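Local coordinates for protein 5-formaminoimidazole-4-carboxamide-1-(beta)-D-ribofuranosyl 5'-monophosphate synthetase (Methanocaldococcus jannaschii, PDB 2R7L) that catalyses the ATP- and formate-dependent formylation of AICAR to FAICAR, a late step of purine biosynthesis that here needs no folate, at residues A[14-20]-A[82-88]; A[38-42]-A[347-351]; A[226-231]-A[253-259]; A[293-297]-A[310-316]. Numbering follows the deposited sequence.

Overall arrangement
The contacts fall into two pairs: 1 and 2 in the N-terminal region of this ATP-grasp subunit, 3 and 4 at the ATP site, with contact 4 near the middle of the chain. Contacts 1 and 2, centres about 12 Å apart, touch one another beside the N-terminal parallel sheet: Ile88 CD1 meets Ile347 CG2 at 3.8 Å, and both contacts reach a second subunit. Contacts 3 and 4, centres about 15 Å apart, involve strands of one antiparallel sheet and both touch ATP; they are tied by the salt bridge from Arg228 NH2 to Asp316 OD1, 2.8 Å. Contact 3 also holds the carboxamide of AICAR. Contacts 1 and 3 are about 36 Å apart between centres.

Contact 1 (A[14-20]-A[82-88]); sequences YNKDEIT and LRELNSI
The ring of Tyr14 lies flat on a backbone carbon: Asn86 CA sits 3.6 Å from the ring centroid, 17° off its normal, a CH-pi contact. Asn86, just after helix 76-84, has positive phi (61/34) and completes a Schellman motif. Tyr14 (chi1 -92°, between wells) sends its OH to Ser87 O at 3.0 Å, while Asn86 (chi1 m) turns its OD1 to accept from Asn15 N at 2.8 Å. Between Tyr14 and strand 20-24 the chain makes a type I turn, Asn15 to Glu18, with an Asx turn: Asn15 OD1 takes Asp17 N at 3.0 Å. Thr20 pairs parallel with Ser87, CA-CA 4.6 Å, through Thr20 N to Asn86 O at 3.1 Å and Ile88 N to Thr20 O at 3.0 Å. In the p rotamer, Thr20 OG1 donates to Leu85 O at 3.1 Å. Ile19 CG2 touches Ile88 CD1 at 3.8 Å. Glu18 OE2 accepts a hydrogen bond from Phe64 N of a neighbouring subunit. This starts the pairing of strand 20-24 with the outermost strand 87-89 of a Rossmann-like parallel sheet, away from the ligand sites. The Tyr14 and Thr20 hydroxyls donate to carbonyls and Asn86 OD1 accepts an amide: side chain-to-backbone bonds supplement the strand pairing.

Contact 2 (A[38-42]-A[347-351]); sequences LEGFS and IKMAL
Lys348 reaches across in a fully extended tttt rotamer (chi1 -165°), from the helix 339-353 to the turn that ends helix 29-38. Its NZ donates to Glu39 O at 2.9 Å, so the ammonium sits on a carbonyl at that turn. Glu39 is instead bent, m at chi1 and chi2 with chi3 -56°, which lays its carboxylate beside the lysine chain: Glu39 OE1 to Lys348 CD is 3.5 Å. The OE1 to NZ salt bridge is long, 3.8 Å, and a water spans it, donating to Glu39 OE1 at 2.8 Å and accepting from Lys348 NZ at 3.3 Å. Glu39 OE2 turns instead to Arg345 and Gln341, one and two turns back on the same helix.

Gly40, phi/psi 106/1, closes a Schellman motif; a CB there would jam against the carbonyl O before it. Beyond it Phe41 (chi1 m, chi2 -90°) pushes its ring at the helix, with CZ 3.7 Å from Ile347 CG2 and CE1 4.1 Å from Leu351 CD1. Both partners are mt rotamers, one helical turn apart. The closest CA pair, Glu39 and Lys348, is 7.4 Å apart.

The contact joins the N-terminal Rossmann-like domain to a helix near the C-terminus, away from the ligand sites. Chemically, a charged group with one bridging water sits beside an aromatic-aliphatic contact, so the loop meets the helix through both polar and apolar interactions.

Contact 3 (A[226-231]-A[253-259]); sequences DKRYES and YVITGNI. With AMZ (aminoimidazole 4-carboxamide ribonucleotide), chain F; ATP (adenosine-5'-triphosphate), chain E.
Strands 226-230 and 253-259 run antiparallel at 148°, their axes 4.5 Å apart at closest approach. Backbone bonds link Lys227 N to Ile259 O (2.8 Å), Tyr229 N to Gly257 O (2.9 Å) and, past the shift, Ser231 N to Val254 O (2.9 Å). The shift is a classic beta bulge: Thr256 and Gly257 both face Tyr229, whose O takes Thr256 N at 3.0 Å and OG1 at 2.8 Å. Ile259 CD1 makes a CH-pi contact 4.2 Å from the Tyr229 ring centroid. This ATP-grasp sheet pair lines the active site, with both ligands on its Arg228, Glu230 and Asn258 face. Asn258 grips the AICAR carboxamide, ND2 to O5 at 2.8 Å and OD1 from N2 at 3.0 Å; Glu230 takes ATP O3' on OE2 at a very short 2.4 Å and O2' on OE1 at 3.1 Å. Arg228 NH2, salt-bridged to Asp316, weakly hydrogen-bonds ATP O2G at 3.4 Å. Strand 205-214 flanks 226-230, helix 233-236 follows, and a neighbouring subunit's strand pairs beside Gly257 and Asn258.

Contact 4 (A[293-297]-A[310-316]); sequences PFCLQ and EMSARVD. With ATP (adenosine-5'-triphosphate), chain E.
Glu310 lies on the returning strand, 306-312, of a beta hairpin, antiparallel to strand 293-297 (172°, axes 4.7 Å apart). Gln297 N binds Glu310 O at 3.0 Å, with a weak Glu310 N to Gln297 O bond at 3.4 Å. Both side chains lie on one face, where Gln297 NE2 donates to ATP O1B at 2.9 Å; both are predicted Mg(2+) ligands. Glu310 OE2 folds back onto Met311 N at 3.0 Å. Met311, on the other face, sets its CB 4.0 Å from Leu296 CD2. Ser312 N binds Cys295 O at 3.0 Å, and Cys295 N weakly Ser312 O at 3.4 Å. Beyond the strand, Arg314 NH2 donates to Val315 O at 3.0 Å while its NE bridges to Glu122; Val315 CB meets Pro293 CG at 4.0 Å; Asp316 CB lies 3.5 Å from Cys295 CB, its OD1 salt-bridged to Arg228 and its OD2 accepting from Gly318 N. Strand 205-214 borders 293-297 opposite the hairpin partner, helix 268-285 packs on Phe294 and Leu296, and helix 125-135 on Met311.

Contact 1 (A[14-20]-A[82-88])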
# COMPACT_ATOMS: atom_id res chain seq x y z
N TYR A 14 -31.39 16.79 -2.99
CA TYR A 14 -30.68 15.56 -2.69
C TYR A 14 -30.20 15.58 -1.23
O TYR A 14 -29.87 16.63 -0.70
CB TYR A 14 -29.47 15.41 -3.62
CG TYR A 14 -29.72 14.62 -4.91
CD1 TYR A 14 -31.01 14.43 -5.40
CD2 TYR A 14 -28.66 14.11 -5.64
CE1 TYR A 14 -31.23 13.72 -6.57
CE2 TYR A 14 -28.86 13.41 -6.81
CZ TYR A 14 -30.15 13.21 -7.27
OH TYR A 14 -30.35 12.51 -8.44
N ASN A 15 -30.18 14.41 -0.60
CA ASN A 15 -29.49 14.23 0.67
C ASN A 15 -27.98 14.30 0.45
O ASN A 15 -27.36 13.32 0.04
CB ASN A 15 -29.87 12.88 1.28
CG ASN A 15 -29.32 12.69 2.68
OD1 ASN A 15 -28.33 13.32 3.08
ND2 ASN A 15 -29.94 11.79 3.44
N LYS A 16 -27.39 15.46 0.73
CA LYS A 16 -25.97 15.70 0.45
C LYS A 16 -24.99 14.83 1.24
O LYS A 16 -23.77 14.92 1.04
CB LYS A 16 -25.61 17.17 0.67
CG LYS A 16 -26.54 18.16 -0.00
CD LYS A 16 -26.33 18.22 -1.51
CE LYS A 16 -27.19 19.31 -2.12
NZ LYS A 16 -28.60 19.17 -1.67
N ASP A 17 -25.51 13.99 2.14
CA ASP A 17 -24.66 13.13 2.96
C ASP A 17 -24.64 11.72 2.38
O ASP A 17 -23.90 10.85 2.84
CB ASP A 17 -25.18 13.05 4.41
CG ASP A 17 -25.13 14.39 5.12
OD1 ASP A 17 -24.12 15.11 5.00
OD2 ASP A 17 -26.11 14.71 5.83
N GLU A 18 -25.48 11.50 1.37
CA GLU A 18 -25.64 10.18 0.79
C GLU A 18 -25.58 10.18 -0.74
O GLU A 18 -26.29 9.42 -1.40
CB GLU A 18 -26.96 9.57 1.26
CG GLU A 18 -27.11 9.59 2.77
CD GLU A 18 -28.37 8.91 3.23
OE1 GLU A 18 -29.13 8.42 2.38
OE2 GLU A 18 -28.59 8.86 4.46
N ILE A 19 -24.72 11.03 -1.30
CA ILE A 19 -24.56 11.10 -2.75
C ILE A 19 -23.93 9.81 -3.25
O ILE A 19 -22.86 9.39 -2.79
CB ILE A 19 -23.70 12.30 -3.18
CG1 ILE A 19 -24.35 13.62 -2.75
CG2 ILE A 19 -23.46 12.29 -4.68
CD1 ILE A 19 -25.75 13.81 -3.25
N THR A 20 -24.62 9.15 -4.18
CA THR A 20 -24.09 7.95 -4.80
C THR A 20 -23.69 8.23 -6.25
O THR A 20 -24.02 9.28 -6.81
CB THR A 20 -25.11 6.80 -4.80
OG1 THR A 20 -26.19 7.12 -5.68
CG2 THR A 20 -25.66 6.56 -3.39
N LEU A 82 -33.34 6.69 -9.37
CA LEU A 82 -32.01 7.30 -9.38
C LEU A 82 -31.99 8.58 -8.56
O LEU A 82 -31.00 8.90 -7.90
CB LEU A 82 -31.54 7.60 -10.80
CG LEU A 82 -31.13 6.42 -11.69
CD1 LEU A 82 -30.85 6.90 -13.11
CD2 LEU A 82 -29.93 5.69 -11.12
N ARG A 83 -33.10 9.32 -8.60
CA ARG A 83 -33.21 10.56 -7.85
C ARG A 83 -33.39 10.29 -6.36
O ARG A 83 -32.92 11.06 -5.52
CB ARG A 83 -34.35 11.43 -8.38
CG ARG A 83 -33.96 12.35 -9.54
CD ARG A 83 -35.11 13.30 -9.86
NE ARG A 83 -36.34 12.56 -10.10
CZ ARG A 83 -36.92 12.44 -11.29
NH1 ARG A 83 -36.39 13.03 -12.35
NH2 ARG A 83 -38.04 11.74 -11.42
N GLU A 84 -34.08 9.20 -6.04
CA GLU A 84 -34.34 8.83 -4.65
C GLU A 84 -33.10 8.23 -4.00
O GLU A 84 -33.01 8.12 -2.78
CB GLU A 84 -35.49 7.83 -4.57
CG GLU A 84 -36.87 8.43 -4.80
CD GLU A 84 -37.97 7.38 -4.83
OE1 GLU A 84 -37.66 6.18 -4.65
OE2 GLU A 84 -39.14 7.75 -5.05
N LEU A 85 -32.14 7.83 -4.84
CA LEU A 85 -30.90 7.24 -4.37
C LEU A 85 -29.81 8.28 -4.31
O LEU A 85 -28.67 7.98 -3.95
CB LEU A 85 -30.47 6.09 -5.29
CG LEU A 85 -31.22 4.78 -5.08
CD1 LEU A 85 -30.89 3.80 -6.18
CD2 LEU A 85 -30.89 4.19 -3.72
N ASN A 86 -30.16 9.52 -4.65
CA ASN A 86 -29.21 10.64 -4.66
C ASN A 86 -28.04 10.43 -5.62
O ASN A 86 -26.92 10.88 -5.37
CB ASN A 86 -28.71 10.92 -3.24
CG ASN A 86 -29.84 11.10 -2.25
OD1 ASN A 86 -30.52 12.13 -2.23
ND2 ASN A 86 -30.06 10.09 -1.42
N SER A 87 -28.32 9.76 -6.74
CA SER A 87 -27.30 9.42 -7.73
C SER A 87 -26.92 10.57 -8.66
O SER A 87 -27.79 11.24 -9.22
CB SER A 87 -27.78 8.25 -8.59
OG SER A 87 -28.15 7.14 -7.80
N ILE A 88 -25.62 10.79 -8.80
CA ILE A 88 -25.07 11.54 -9.92
C ILE A 88 -24.69 10.50 -10.98
O ILE A 88 -23.87 9.62 -10.72
CB ILE A 88 -23.83 12.33 -9.54
CG1 ILE A 88 -24.15 13.37 -8.46
CG2 ILE A 88 -23.20 12.99 -10.77
CD1 ILE A 88 -22.94 14.15 -7.99

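Contact 2 (A[38-42]-A[347-351])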
# COMPACT_ATOMS: atom_id res chain seq x y z
N LEU A 38 -13.73 3.05 -4.55
CA LEU A 38 -12.40 3.36 -4.03
C LEU A 38 -12.33 4.77 -3.46
O LEU A 38 -11.48 5.06 -2.62
CB LEU A 38 -11.32 3.19 -5.12
CG LEU A 38 -10.88 1.76 -5.48
CD1 LEU A 38 -9.97 1.77 -6.71
CD2 LEU A 38 -10.18 1.08 -4.32
N GLU A 39 -13.21 5.66 -3.93
CA GLU A 39 -13.26 7.03 -3.40
C GLU A 39 -14.27 7.19 -2.26
O GLU A 39 -14.41 8.28 -1.69
CB GLU A 39 -13.55 8.03 -4.52
CG GLU A 39 -12.39 8.19 -5.51
CD GLU A 39 -11.17 8.84 -4.88
OE1 GLU A 39 -11.31 9.95 -4.33
OE2 GLU A 39 -10.07 8.24 -4.94
N GLY A 40 -14.97 6.12 -1.92
CA GLY A 40 -15.84 6.12 -0.75
C GLY A 40 -17.32 6.20 -1.05
O GLY A 40 -18.14 6.21 -0.13
N PHE A 41 -17.67 6.23 -2.33
CA PHE A 41 -19.07 6.30 -2.73
C PHE A 41 -19.72 4.94 -2.66
O PHE A 41 -19.06 3.92 -2.83
CB PHE A 41 -19.20 6.84 -4.15
CG PHE A 41 -18.82 8.27 -4.30
CD1 PHE A 41 -19.76 9.27 -4.14
CD2 PHE A 41 -17.52 8.61 -4.62
CE1 PHE A 41 -19.40 10.60 -4.30
CE2 PHE A 41 -17.16 9.93 -4.77
CZ PHE A 41 -18.10 10.93 -4.61
N SER A 42 -21.02 4.94 -2.40
CA SER A 42 -21.84 3.78 -2.68
C SER A 42 -22.28 3.91 -4.14
O SER A 42 -22.51 5.02 -4.62
CB SER A 42 -23.04 3.72 -1.74
OG SER A 42 -23.70 2.47 -1.84
N ILE A 347 -15.81 14.36 -8.38
CA ILE A 347 -17.11 14.44 -7.73
C ILE A 347 -16.94 14.64 -6.22
O ILE A 347 -17.54 15.54 -5.63
CB ILE A 347 -18.00 13.23 -8.05
CG1 ILE A 347 -18.30 13.19 -9.56
CG2 ILE A 347 -19.29 13.29 -7.26
CD1 ILE A 347 -19.13 11.99 -10.02
N LYS A 348 -16.08 13.81 -5.60
CA LYS A 348 -15.76 13.93 -4.18
C LYS A 348 -15.34 15.35 -3.84
O LYS A 348 -15.98 16.01 -3.03
CB LYS A 348 -14.66 12.93 -3.81
CG LYS A 348 -14.48 12.69 -2.32
CD LYS A 348 -13.25 11.83 -2.07
CE LYS A 348 -13.34 11.12 -0.74
NZ LYS A 348 -12.33 10.03 -0.63
N MET A 349 -14.27 15.82 -4.47
CA MET A 349 -13.76 17.16 -4.25
C MET A 349 -14.77 18.28 -4.48
O MET A 349 -14.75 19.30 -3.78
CB MET A 349 -12.55 17.41 -5.14
CG MET A 349 -11.24 17.01 -4.51
SD MET A 349 -9.85 17.52 -5.53
CE MET A 349 -10.07 19.31 -5.57
N ALA A 350 -15.63 18.11 -5.48
CA ALA A 350 -16.63 19.12 -5.78
C ALA A 350 -17.64 19.22 -4.63
O ALA A 350 -17.94 20.31 -4.16
CB ALA A 350 -17.34 18.82 -7.09
N LEU A 351 -18.14 18.07 -4.18
CA LEU A 351 -19.03 18.01 -3.02
C LEU A 351 -18.41 18.66 -1.77
O LEU A 351 -19.08 19.39 -1.05
CB LEU A 351 -19.41 16.57 -2.71
CG LEU A 351 -20.38 15.93 -3.69
CD1 LEU A 351 -20.46 14.43 -3.48
CD2 LEU A 351 -21.75 16.58 -3.56
O HOH W 1 -9.59 10.76 -2.26

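Contact 3 (A[226-231]-A[253-259])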
# COMPACT_ATOMS: atom_id res chain seq x y z
N ASP A 226 -4.52 3.95 -25.27
CA ASP A 226 -4.65 2.60 -25.80
C ASP A 226 -4.58 2.62 -27.32
O ASP A 226 -4.73 3.67 -27.95
CB ASP A 226 -5.98 1.96 -25.36
CG ASP A 226 -7.19 2.60 -26.05
OD1 ASP A 226 -7.53 3.75 -25.69
OD2 ASP A 226 -7.81 1.95 -26.93
N LYS A 227 -4.35 1.45 -27.91
CA LYS A 227 -4.55 1.28 -29.33
C LYS A 227 -5.69 0.28 -29.51
O LYS A 227 -5.83 -0.65 -28.73
CB LYS A 227 -3.27 0.84 -30.04
CG LYS A 227 -2.85 -0.59 -29.80
CD LYS A 227 -1.81 -1.02 -30.83
CE LYS A 227 -1.63 -2.52 -30.82
NZ LYS A 227 -0.94 -3.01 -32.03
N ARG A 228 -6.51 0.51 -30.53
CA ARG A 228 -7.69 -0.31 -30.75
C ARG A 228 -7.32 -1.70 -31.21
O ARG A 228 -6.28 -1.90 -31.85
CB ARG A 228 -8.60 0.32 -31.81
CG ARG A 228 -9.03 1.74 -31.52
CD ARG A 228 -9.76 1.81 -30.19
NE ARG A 228 -10.77 2.86 -30.19
CZ ARG A 228 -11.13 3.56 -29.12
NH1 ARG A 228 -10.55 3.33 -27.95
NH2 ARG A 228 -12.06 4.49 -29.23
N TYR A 229 -8.18 -2.66 -30.88
CA TYR A 229 -8.04 -4.05 -31.31
C TYR A 229 -9.35 -4.35 -32.00
O TYR A 229 -10.38 -4.57 -31.34
CB TYR A 229 -7.82 -4.95 -30.09
CG TYR A 229 -7.19 -6.29 -30.38
CD1 TYR A 229 -6.23 -6.41 -31.37
CD2 TYR A 229 -7.51 -7.41 -29.63
CE1 TYR A 229 -5.64 -7.61 -31.63
CE2 TYR A 229 -6.90 -8.63 -29.88
CZ TYR A 229 -5.97 -8.72 -30.89
OH TYR A 229 -5.36 -9.91 -31.17
N GLU A 230 -9.32 -4.35 -33.33
CA GLU A 230 -10.53 -4.37 -34.14
C GLU A 230 -10.65 -5.64 -35.00
O GLU A 230 -9.65 -6.18 -35.47
CB GLU A 230 -10.60 -3.10 -34.99
CG GLU A 230 -10.83 -1.85 -34.16
CD GLU A 230 -10.43 -0.56 -34.85
OE1 GLU A 230 -9.61 -0.60 -35.80
OE2 GLU A 230 -10.94 0.51 -34.43
N SER A 231 -11.87 -6.13 -35.17
CA SER A 231 -12.15 -7.31 -35.98
C SER A 231 -13.04 -6.91 -37.17
O SER A 231 -14.01 -6.19 -36.98
CB SER A 231 -12.86 -8.36 -35.12
OG SER A 231 -12.91 -9.62 -35.77
N TYR A 253 -14.00 -3.09 -39.20
CA TYR A 253 -13.31 -2.38 -38.13
C TYR A 253 -14.16 -2.31 -36.87
O TYR A 253 -14.31 -1.26 -36.25
CB TYR A 253 -12.92 -0.98 -38.62
CG TYR A 253 -11.95 -1.01 -39.78
CD1 TYR A 253 -10.60 -0.75 -39.58
CD2 TYR A 253 -12.37 -1.32 -41.08
CE1 TYR A 253 -9.70 -0.78 -40.63
CE2 TYR A 253 -11.47 -1.37 -42.14
CZ TYR A 253 -10.14 -1.09 -41.91
OH TYR A 253 -9.24 -1.13 -42.95
N VAL A 254 -14.72 -3.46 -36.48
CA VAL A 254 -15.55 -3.55 -35.29
C VAL A 254 -14.69 -3.57 -34.02
O VAL A 254 -13.86 -4.48 -33.85
CB VAL A 254 -16.39 -4.83 -35.32
CG1 VAL A 254 -17.30 -4.91 -34.10
CG2 VAL A 254 -17.21 -4.90 -36.61
N ILE A 255 -14.88 -2.59 -33.14
CA ILE A 255 -14.10 -2.55 -31.89
C ILE A 255 -14.34 -3.79 -31.04
O ILE A 255 -15.49 -4.11 -30.71
CB ILE A 255 -14.36 -1.27 -31.04
CG1 ILE A 255 -13.30 -1.13 -29.95
CG2 ILE A 255 -15.76 -1.28 -30.42
CD1 ILE A 255 -11.89 -0.99 -30.49
N THR A 256 -13.27 -4.50 -30.71
CA THR A 256 -13.40 -5.68 -29.87
C THR A 256 -12.60 -5.61 -28.57
O THR A 256 -12.81 -6.42 -27.66
CB THR A 256 -13.02 -6.98 -30.62
OG1 THR A 256 -11.61 -7.01 -30.87
CG2 THR A 256 -13.77 -7.07 -31.93
N GLY A 257 -11.69 -4.66 -28.46
CA GLY A 257 -10.81 -4.60 -27.30
C GLY A 257 -9.72 -3.57 -27.45
O GLY A 257 -9.66 -2.85 -28.45
N ASN A 258 -8.84 -3.50 -26.45
CA ASN A 258 -7.82 -2.47 -26.40
C ASN A 258 -6.50 -3.01 -25.87
O ASN A 258 -6.47 -3.94 -25.07
CB ASN A 258 -8.28 -1.28 -25.54
CG ASN A 258 -9.71 -0.84 -25.85
OD1 ASN A 258 -9.94 0.17 -26.53
ND2 ASN A 258 -10.68 -1.60 -25.35
N ILE A 259 -5.42 -2.40 -26.32
CA ILE A 259 -4.08 -2.81 -25.96
C ILE A 259 -3.41 -1.55 -25.40
O ILE A 259 -3.61 -0.47 -25.95
CB ILE A 259 -3.36 -3.32 -27.21
CG1 ILE A 259 -4.06 -4.59 -27.74
CG2 ILE A 259 -1.89 -3.59 -26.95
CD1 ILE A 259 -3.61 -5.01 -29.13
O5 AMZ F . -13.29 -0.75 -25.98
C6 AMZ F . -13.57 0.22 -26.69
N2 AMZ F . -12.67 1.01 -27.27
C3A AMZ F . -15.02 0.58 -26.97
C7A AMZ F . -15.48 1.55 -27.84
N3 AMZ F . -14.76 2.38 -28.59
N1 AMZ F . -16.07 -0.03 -26.43
C5 AMZ F . -17.16 0.56 -26.93
N AMZ F . -16.80 1.52 -27.79
C1 AMZ F . -17.72 2.40 -28.55
C2 AMZ F . -18.15 1.81 -29.89
C3 AMZ F . -19.54 1.27 -29.60
O2 AMZ F . -20.36 1.44 -30.76
O1 AMZ F . -18.23 2.88 -30.84
O AMZ F . -18.89 2.50 -27.72
C AMZ F . -20.05 2.21 -28.51
C4 AMZ F . -21.06 1.51 -27.57
O3 AMZ F . -20.47 0.34 -27.00
P AMZ F . -21.32 -0.99 -26.90
OP1 AMZ F . -22.49 -0.91 -25.99
O4 AMZ F . -21.80 -1.36 -28.39
OP2 AMZ F . -20.31 -2.17 -26.45
PG ATP E . -15.05 3.18 -32.30
O1G ATP E . -16.00 3.74 -31.27
O2G ATP E . -13.60 3.60 -32.11
O3G ATP E . -15.23 1.70 -32.55
PB ATP E . -15.25 5.43 -34.04
O1B ATP E . -14.75 6.14 -32.81
O2B ATP E . -16.47 5.98 -34.74
O3B ATP E . -15.52 3.87 -33.69
PA ATP E . -14.12 5.23 -36.68
O1A ATP E . -13.95 6.59 -37.31
O2A ATP E . -15.28 4.33 -37.01
O3A ATP E . -14.00 5.41 -35.07
O5' ATP E . -12.78 4.41 -36.99
C5' ATP E . -12.78 3.00 -36.86
C4' ATP E . -11.38 2.50 -37.21
O4' ATP E . -11.09 2.74 -38.59
C3' ATP E . -10.29 3.24 -36.44
O3' ATP E . -10.05 2.65 -35.16
C2' ATP E . -9.10 3.12 -37.37
O2' ATP E . -8.42 1.89 -37.16
C1' ATP E . -9.72 3.11 -38.76
N9 ATP E . -9.68 4.48 -39.29
C8 ATP E . -10.62 5.42 -39.07
N7 ATP E . -10.29 6.59 -39.68
C5 ATP E . -9.12 6.40 -40.32
C6 ATP E . -8.23 7.22 -41.16
N6 ATP E . -8.52 8.51 -41.45
N1 ATP E . -7.10 6.63 -41.62
C2 ATP E . -6.80 5.35 -41.34
N3 ATP E . -7.57 4.54 -40.59
C4 ATP E . -8.72 5.01 -40.05

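Contact 4 (A[293-297]-A[310-316])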
# COMPACT_ATOMS: atom_id res chain seq x y z
N PRO A 293 -13.67 13.58 -18.47
CA PRO A 293 -13.00 12.73 -19.45
C PRO A 293 -13.30 13.11 -20.90
O PRO A 293 -14.46 13.34 -21.27
CB PRO A 293 -13.55 11.34 -19.14
CG PRO A 293 -14.88 11.59 -18.54
CD PRO A 293 -14.75 12.86 -17.76
N PHE A 294 -12.24 13.19 -21.71
CA PHE A 294 -12.37 13.27 -23.16
C PHE A 294 -11.19 12.60 -23.84
O PHE A 294 -10.09 12.51 -23.28
CB PHE A 294 -12.56 14.71 -23.66
CG PHE A 294 -11.33 15.58 -23.54
CD1 PHE A 294 -10.42 15.65 -24.58
CD2 PHE A 294 -11.12 16.34 -22.41
CE1 PHE A 294 -9.30 16.47 -24.48
CE2 PHE A 294 -9.99 17.16 -22.31
CZ PHE A 294 -9.09 17.23 -23.35
N CYS A 295 -11.43 12.13 -25.06
CA CYS A 295 -10.47 11.30 -25.78
C CYS A 295 -10.22 11.83 -27.18
O CYS A 295 -11.16 12.17 -27.90
CB CYS A 295 -11.02 9.87 -25.86
SG CYS A 295 -10.01 8.70 -26.79
N LEU A 296 -8.95 11.92 -27.55
CA LEU A 296 -8.56 12.16 -28.95
C LEU A 296 -8.07 10.84 -29.55
O LEU A 296 -7.09 10.26 -29.07
CB LEU A 296 -7.47 13.22 -29.06
CG LEU A 296 -7.87 14.65 -28.69
CD1 LEU A 296 -6.76 15.61 -29.01
CD2 LEU A 296 -9.15 15.07 -29.38
N GLN A 297 -8.76 10.37 -30.58
CA GLN A 297 -8.38 9.14 -31.26
C GLN A 297 -7.54 9.49 -32.47
O GLN A 297 -8.03 10.04 -33.45
CB GLN A 297 -9.62 8.36 -31.68
CG GLN A 297 -10.48 7.94 -30.51
CD GLN A 297 -11.91 7.74 -30.90
OE1 GLN A 297 -12.78 8.55 -30.58
NE2 GLN A 297 -12.19 6.64 -31.61
N GLU A 310 -10.98 10.92 -34.85
CA GLU A 310 -12.18 10.86 -34.02
C GLU A 310 -11.93 11.46 -32.64
O GLU A 310 -10.79 11.73 -32.26
CB GLU A 310 -12.70 9.43 -33.90
CG GLU A 310 -13.80 9.08 -34.88
CD GLU A 310 -15.07 9.91 -34.68
OE1 GLU A 310 -15.92 9.92 -35.59
OE2 GLU A 310 -15.21 10.54 -33.61
N MET A 311 -13.02 11.67 -31.90
CA MET A 311 -12.95 12.17 -30.54
C MET A 311 -14.22 11.84 -29.77
O MET A 311 -15.26 11.54 -30.37
CB MET A 311 -12.73 13.67 -30.53
CG MET A 311 -13.94 14.46 -30.98
SD MET A 311 -13.95 16.14 -30.33
CE MET A 311 -14.71 15.86 -28.73
N SER A 312 -14.13 11.89 -28.44
CA SER A 312 -15.29 11.74 -27.57
C SER A 312 -15.32 12.89 -26.58
O SER A 312 -14.28 13.47 -26.27
CB SER A 312 -15.23 10.41 -26.83
OG SER A 312 -15.04 9.34 -27.73
N ALA A 313 -16.51 13.23 -26.10
CA ALA A 313 -16.67 14.35 -25.19
C ALA A 313 -16.97 13.83 -23.79
O ALA A 313 -17.14 14.60 -22.84
CB ALA A 313 -17.76 15.28 -25.67
N ARG A 314 -17.06 12.51 -23.68
CA ARG A 314 -17.15 11.85 -22.39
C ARG A 314 -16.15 10.70 -22.36
O ARG A 314 -15.21 10.67 -23.15
CB ARG A 314 -18.58 11.38 -22.11
CG ARG A 314 -19.33 10.93 -23.34
CD ARG A 314 -18.76 9.64 -23.87
NE ARG A 314 -19.34 9.30 -25.16
CZ ARG A 314 -19.10 8.17 -25.80
NH1 ARG A 314 -19.67 7.94 -26.98
NH2 ARG A 314 -18.29 7.26 -25.26
N VAL A 315 -16.33 9.74 -21.46
CA VAL A 315 -15.35 8.69 -21.29
C VAL A 315 -15.35 7.73 -22.48
O VAL A 315 -16.40 7.27 -22.91
CB VAL A 315 -15.55 7.92 -19.95
CG1 VAL A 315 -16.87 7.14 -19.95
CG2 VAL A 315 -14.36 7.02 -19.65
N ASP A 316 -14.16 7.47 -23.03
CA ASP A 316 -13.98 6.53 -24.14
C ASP A 316 -13.72 5.11 -23.64
O ASP A 316 -13.08 4.90 -22.60
CB ASP A 316 -12.83 7.00 -25.04
CG ASP A 316 -12.54 6.02 -26.18
OD1 ASP A 316 -13.05 6.25 -27.30
OD2 ASP A 316 -11.82 5.03 -25.95
PG ATP E . -15.05 3.18 -32.30
O1G ATP E . -16.00 3.74 -31.27
O2G ATP E . -13.60 3.60 -32.11
O3G ATP E . -15.23 1.70 -32.55
PB ATP E . -15.25 5.43 -34.04
O1B ATP E . -14.75 6.14 -32.81
O2B ATP E . -16.47 5.98 -34.74
O3B ATP E . -15.52 3.87 -33.69
PA ATP E . -14.12 5.23 -36.68
O1A ATP E . -13.95 6.59 -37.31
O2A ATP E . -15.28 4.33 -37.01
O3A ATP E . -14.00 5.41 -35.07
O5' ATP E . -12.78 4.41 -36.99
C5' ATP E . -12.78 3.00 -36.86
C4' ATP E . -11.38 2.50 -37.21
O4' ATP E . -11.09 2.74 -38.59
C3' ATP E . -10.29 3.24 -36.44
O3' ATP E . -10.05 2.65 -35.16
C2' ATP E . -9.10 3.12 -37.37
O2' ATP E . -8.42 1.89 -37.16
C1' ATP E . -9.72 3.11 -38.76
N9 ATP E . -9.68 4.48 -39.29
C8 ATP E . -10.62 5.42 -39.07
N7 ATP E . -10.29 6.59 -39.68
C5 ATP E . -9.12 6.40 -40.32
C6 ATP E . -8.23 7.22 -41.16
N6 ATP E . -8.52 8.51 -41.45
N1 ATP E . -7.10 6.63 -41.62
C2 ATP E . -6.80 5.35 -41.34
N3 ATP E . -7.57 4.54 -40.59
C4 ATP E . -8.72 5.01 -40.05